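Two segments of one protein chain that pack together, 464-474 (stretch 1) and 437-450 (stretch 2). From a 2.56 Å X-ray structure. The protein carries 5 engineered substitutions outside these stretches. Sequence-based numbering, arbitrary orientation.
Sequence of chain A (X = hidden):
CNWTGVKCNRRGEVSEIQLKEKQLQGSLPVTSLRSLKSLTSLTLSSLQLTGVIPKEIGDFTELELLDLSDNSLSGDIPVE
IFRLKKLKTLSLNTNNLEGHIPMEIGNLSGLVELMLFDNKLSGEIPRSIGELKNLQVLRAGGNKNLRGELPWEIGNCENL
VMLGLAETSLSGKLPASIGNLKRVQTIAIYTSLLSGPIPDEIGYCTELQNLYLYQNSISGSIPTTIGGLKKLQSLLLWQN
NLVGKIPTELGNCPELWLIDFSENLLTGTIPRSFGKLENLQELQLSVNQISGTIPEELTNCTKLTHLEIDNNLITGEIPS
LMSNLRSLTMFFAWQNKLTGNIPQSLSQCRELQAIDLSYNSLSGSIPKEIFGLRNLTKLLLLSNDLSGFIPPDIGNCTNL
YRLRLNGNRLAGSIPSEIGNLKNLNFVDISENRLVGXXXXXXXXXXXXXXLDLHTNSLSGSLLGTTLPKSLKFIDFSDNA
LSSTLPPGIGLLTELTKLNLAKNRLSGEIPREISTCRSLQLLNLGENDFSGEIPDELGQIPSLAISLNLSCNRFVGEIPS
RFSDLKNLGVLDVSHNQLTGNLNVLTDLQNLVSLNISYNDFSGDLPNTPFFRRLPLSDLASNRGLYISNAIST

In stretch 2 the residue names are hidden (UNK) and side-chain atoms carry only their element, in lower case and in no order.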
# COMPACT_ATOMS: atom_id res chain seq x y z
N GLY A 464 6.87 35.56 6.93
CA GLY A 464 5.66 35.09 6.29
C GLY A 464 5.77 35.00 4.78
O GLY A 464 5.23 34.08 4.16
N THR A 465 6.48 35.96 4.18
CA THR A 465 6.70 36.00 2.72
C THR A 465 7.56 34.84 2.26
O THR A 465 7.62 34.53 1.07
CB THR A 465 7.44 37.28 2.30
OG1 THR A 465 8.48 37.57 3.25
CG2 THR A 465 6.47 38.46 2.22
N THR A 466 8.25 34.23 3.21
CA THR A 466 9.21 33.19 2.91
C THR A 466 8.51 31.85 2.70
O THR A 466 9.10 30.93 2.16
CB THR A 466 10.26 33.09 4.04
OG1 THR A 466 10.76 34.40 4.34
CG2 THR A 466 11.42 32.19 3.65
N LEU A 467 7.24 31.75 3.08
CA LEU A 467 6.56 30.45 3.03
C LEU A 467 5.27 30.42 2.20
O LEU A 467 4.49 31.36 2.22
CB LEU A 467 6.30 29.95 4.46
CG LEU A 467 7.55 29.60 5.28
CD1 LEU A 467 7.21 29.16 6.71
CD2 LEU A 467 8.40 28.54 4.57
N PRO A 468 5.05 29.32 1.46
CA PRO A 468 3.83 29.19 0.64
C PRO A 468 2.58 28.97 1.46
O PRO A 468 2.60 28.23 2.44
CB PRO A 468 4.12 27.96 -0.23
CG PRO A 468 5.21 27.24 0.43
CD PRO A 468 6.03 28.27 1.16
N LYS A 469 1.48 29.58 1.04
CA LYS A 469 0.27 29.65 1.85
C LYS A 469 -0.56 28.36 1.80
O LYS A 469 -1.60 28.25 2.45
CB LYS A 469 -0.57 30.85 1.43
CG LYS A 469 0.16 32.18 1.54
CD LYS A 469 -0.81 33.34 1.40
CE LYS A 469 -0.10 34.68 1.25
NZ LYS A 469 -1.09 35.81 1.26
N SER A 470 -0.08 27.40 1.03
CA SER A 470 -0.74 26.10 0.93
C SER A 470 -0.27 25.12 2.00
O SER A 470 -0.79 24.00 2.07
CB SER A 470 -0.49 25.50 -0.45
OG SER A 470 0.91 25.35 -0.67
N LEU A 471 0.71 25.54 2.80
CA LEU A 471 1.29 24.72 3.88
C LEU A 471 0.28 24.20 4.91
O LEU A 471 -0.59 24.91 5.40
CB LEU A 471 2.48 25.41 4.56
CG LEU A 471 3.79 25.14 3.80
CD1 LEU A 471 4.94 26.05 4.19
CD2 LEU A 471 4.19 23.66 3.93
N LYS A 472 0.41 22.91 5.20
CA LYS A 472 -0.41 22.22 6.16
C LYS A 472 0.46 21.90 7.37
O LYS A 472 0.10 22.19 8.53
CB LYS A 472 -1.02 20.95 5.55
CG LYS A 472 -2.19 21.19 4.59
CD LYS A 472 -3.02 19.92 4.46
CE LYS A 472 -3.82 19.87 3.17
NZ LYS A 472 -4.89 20.91 3.16
N PHE A 473 1.58 21.21 7.09
CA PHE A 473 2.51 20.79 8.12
C PHE A 473 3.83 21.58 8.07
O PHE A 473 4.46 21.69 7.02
CB PHE A 473 2.77 19.28 7.98
CG PHE A 473 3.68 18.70 9.05
CD1 PHE A 473 5.06 18.80 8.94
CD2 PHE A 473 3.14 18.03 10.15
CE1 PHE A 473 5.89 18.26 9.91
CE2 PHE A 473 3.97 17.49 11.12
CZ PHE A 473 5.34 17.61 10.99
N ILE A 474 4.24 22.12 9.22
CA ILE A 474 5.54 22.79 9.33
C ILE A 474 6.31 22.29 10.54
O ILE A 474 5.82 22.40 11.65
CB ILE A 474 5.40 24.31 9.46
CG1 ILE A 474 4.84 24.91 8.17
CG2 ILE A 474 6.74 24.96 9.78
CD1 ILE A 474 4.70 26.41 8.25
N UNK A 437 19.91 30.43 6.00
CA UNK A 437 18.48 30.70 6.07
C UNK A 437 17.63 29.75 5.26
O UNK A 437 18.11 29.05 4.38
o UNK A 437 18.79 33.02 6.60
c UNK A 437 18.19 32.13 5.67
N UNK A 438 16.35 29.69 5.62
CA UNK A 438 15.34 29.12 4.74
C UNK A 438 15.14 30.13 3.60
O UNK A 438 14.73 31.28 3.84
c UNK A 438 12.93 28.49 4.56
c UNK A 438 14.04 28.89 5.50
c UNK A 438 14.23 27.80 6.56
c UNK A 438 13.21 27.87 7.71
N UNK A 439 15.43 29.71 2.36
CA UNK A 439 15.38 30.60 1.18
C UNK A 439 13.98 31.15 0.90
O UNK A 439 13.03 30.38 0.83
c UNK A 439 15.83 29.69 0.02
c UNK A 439 15.70 28.31 1.99
c UNK A 439 15.54 28.30 0.49
N UNK A 440 13.86 32.48 0.75
CA UNK A 440 12.59 33.16 0.45
C UNK A 440 11.91 32.56 -0.78
O UNK A 440 10.68 32.48 -0.86
c UNK A 440 14.95 33.45 0.98
c UNK A 440 14.26 34.78 0.90
c UNK A 440 13.01 34.60 0.16
N UNK A 441 12.73 32.14 -1.74
CA UNK A 441 12.23 31.59 -3.00
C UNK A 441 11.37 30.34 -2.82
O UNK A 441 10.65 29.94 -3.73
c UNK A 441 13.37 31.32 -3.95
N UNK A 442 11.46 29.69 -1.66
CA UNK A 442 10.62 28.52 -1.43
C UNK A 442 9.14 28.92 -1.44
O UNK A 442 8.25 28.07 -1.54
c UNK A 442 11.00 27.75 -0.15
c UNK A 442 10.41 26.33 -0.18
c UNK A 442 10.55 28.48 1.10
c UNK A 442 10.59 25.55 1.11
N UNK A 443 8.87 30.23 -1.38
CA UNK A 443 7.51 30.75 -1.52
C UNK A 443 6.92 30.38 -2.88
O UNK A 443 5.72 30.52 -3.11
o UNK A 443 8.22 32.83 -2.52
c UNK A 443 7.53 32.27 -1.41
N UNK A 444 7.78 29.93 -3.78
CA UNK A 444 7.39 29.52 -5.10
C UNK A 444 6.90 28.09 -5.24
O UNK A 444 6.49 27.69 -6.33
N UNK A 445 6.93 27.31 -4.16
CA UNK A 445 6.38 25.98 -4.30
C UNK A 445 4.92 26.13 -3.91
O UNK A 445 4.56 26.06 -2.73
c UNK A 445 7.05 25.02 -3.33
s UNK A 445 8.85 25.02 -3.36
N UNK A 446 4.07 26.20 -4.93
CA UNK A 446 2.68 26.58 -4.74
C UNK A 446 1.84 25.40 -4.29
O UNK A 446 0.73 25.57 -3.80
o UNK A 446 0.69 27.39 -8.54
c UNK A 446 2.12 27.15 -6.03
o UNK A 446 2.60 26.91 -9.52
c UNK A 446 1.84 26.90 -8.53
c UNK A 446 2.33 26.25 -7.25
N UNK A 447 2.39 24.20 -4.46
CA UNK A 447 1.70 22.97 -4.08
C UNK A 447 2.11 22.42 -2.72
O UNK A 447 1.58 21.40 -2.28
o UNK A 447 1.42 22.28 -6.38
c UNK A 447 1.97 21.90 -5.14
N UNK A 448 3.05 23.09 -2.05
CA UNK A 448 3.74 22.45 -0.94
C UNK A 448 2.85 22.39 0.30
O UNK A 448 2.44 23.42 0.82
c UNK A 448 4.99 23.26 -0.60
c UNK A 448 6.95 23.68 0.93
c UNK A 448 6.41 21.38 -0.02
c UNK A 448 5.85 22.69 0.51
N UNK A 449 2.50 21.17 0.71
CA UNK A 449 1.73 21.00 1.95
C UNK A 449 2.48 20.53 3.19
O UNK A 449 2.01 20.73 4.29
c UNK A 449 -1.57 19.82 0.37
o UNK A 449 -2.65 20.45 0.29
o UNK A 449 -1.48 18.57 0.30
c UNK A 449 0.54 20.10 1.68
c UNK A 449 -0.31 20.62 0.56
N UNK A 450 3.66 19.95 3.02
CA UNK A 450 4.36 19.35 4.15
C UNK A 450 5.82 19.74 4.07
O UNK A 450 6.51 19.36 3.12
c UNK A 450 4.99 15.82 7.29
c UNK A 450 4.23 17.83 4.11
c UNK A 450 4.30 16.51 6.28
c UNK A 450 6.37 15.72 7.23
c UNK A 450 4.99 17.10 5.21
c UNK A 450 7.06 16.30 6.18
c UNK A 450 6.37 16.98 5.17

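Position 437 carries one carbon and then one oxygen, out of reach of stretch 1: S437. At 438 four carbons fork at the first, one arm two carbons long, and the backbone O lies 3.4 Å from T466 CG2; this is I438. Position 439 has three carbons closing a ring onto the backbone N, so P439, its CA-to-CB bond pointing away. The same closed ring recurs at 440, where CA sits 3.5 Å from T466 CG2: P440. A lone carbon at 441, also turned away, makes A441.

At 442 the four carbons again fork at the first, and one of them comes 3.0 Å from T466 O and 4.1 Å from L467 CD2: I442, the carbon being CG2. One carbon and one oxygen at 443, the CB 3.4 Å from T465 O, give S443; its OG turns back to donate a hydrogen bond to P440 O at 3.0 Å, within its own 3-10 segment. Position 444 has no side-chain atoms and is G444; a CB there would be crowded by A441 O. At 445 carbon is followed by sulfur, and the backbone O meets P468 CB at 3.2 Å: C445.

Position 446 has three carbons, the third carrying two oxygens; its CA-to-CB bond points away and its backbone O faces S470: E446. Carbon and oxygen at 447 mean S447, its hydroxyl bonded elsewhere in the structure. At 448 four carbons fork at the second, one lying 4.0 Å from P468 CG and another 3.9 Å from L471 CD2: L448, through CD2 and CG. At 449 the third of three carbons again bears two oxygens, one in a long salt bridge, 3.7 Å, with K472 NZ: E449, through OE2. Position 450 shows one carbon and a six-carbon ring without oxygen, lying over a face of the F473 ring: F450.

The contact combines apolar packing with backbone recognition. T466 and P468 fit against the 3-10 segment and the turn after it, and L448 touches both P468 and L471. S470 OG stands 3.1 Å from E446 O and 2.9 Å from L448 O, and the geometry does not choose between them. Then one carbonyl takes two amides: E449 O accepts from K472 N and from F473 N, each at 2.9 Å, the latter nearly straight at 173°. Here the parallel backbone bridge sets F473 beside F450, with both side chains on the same face of the sheet. Both take chi1 t with similar chi2, and the rings lie in an offset stack, centroids 4.3 Å apart and planes 7° from parallel.

Stretch 2, residues 437-450: SIPPAISGCESLEF
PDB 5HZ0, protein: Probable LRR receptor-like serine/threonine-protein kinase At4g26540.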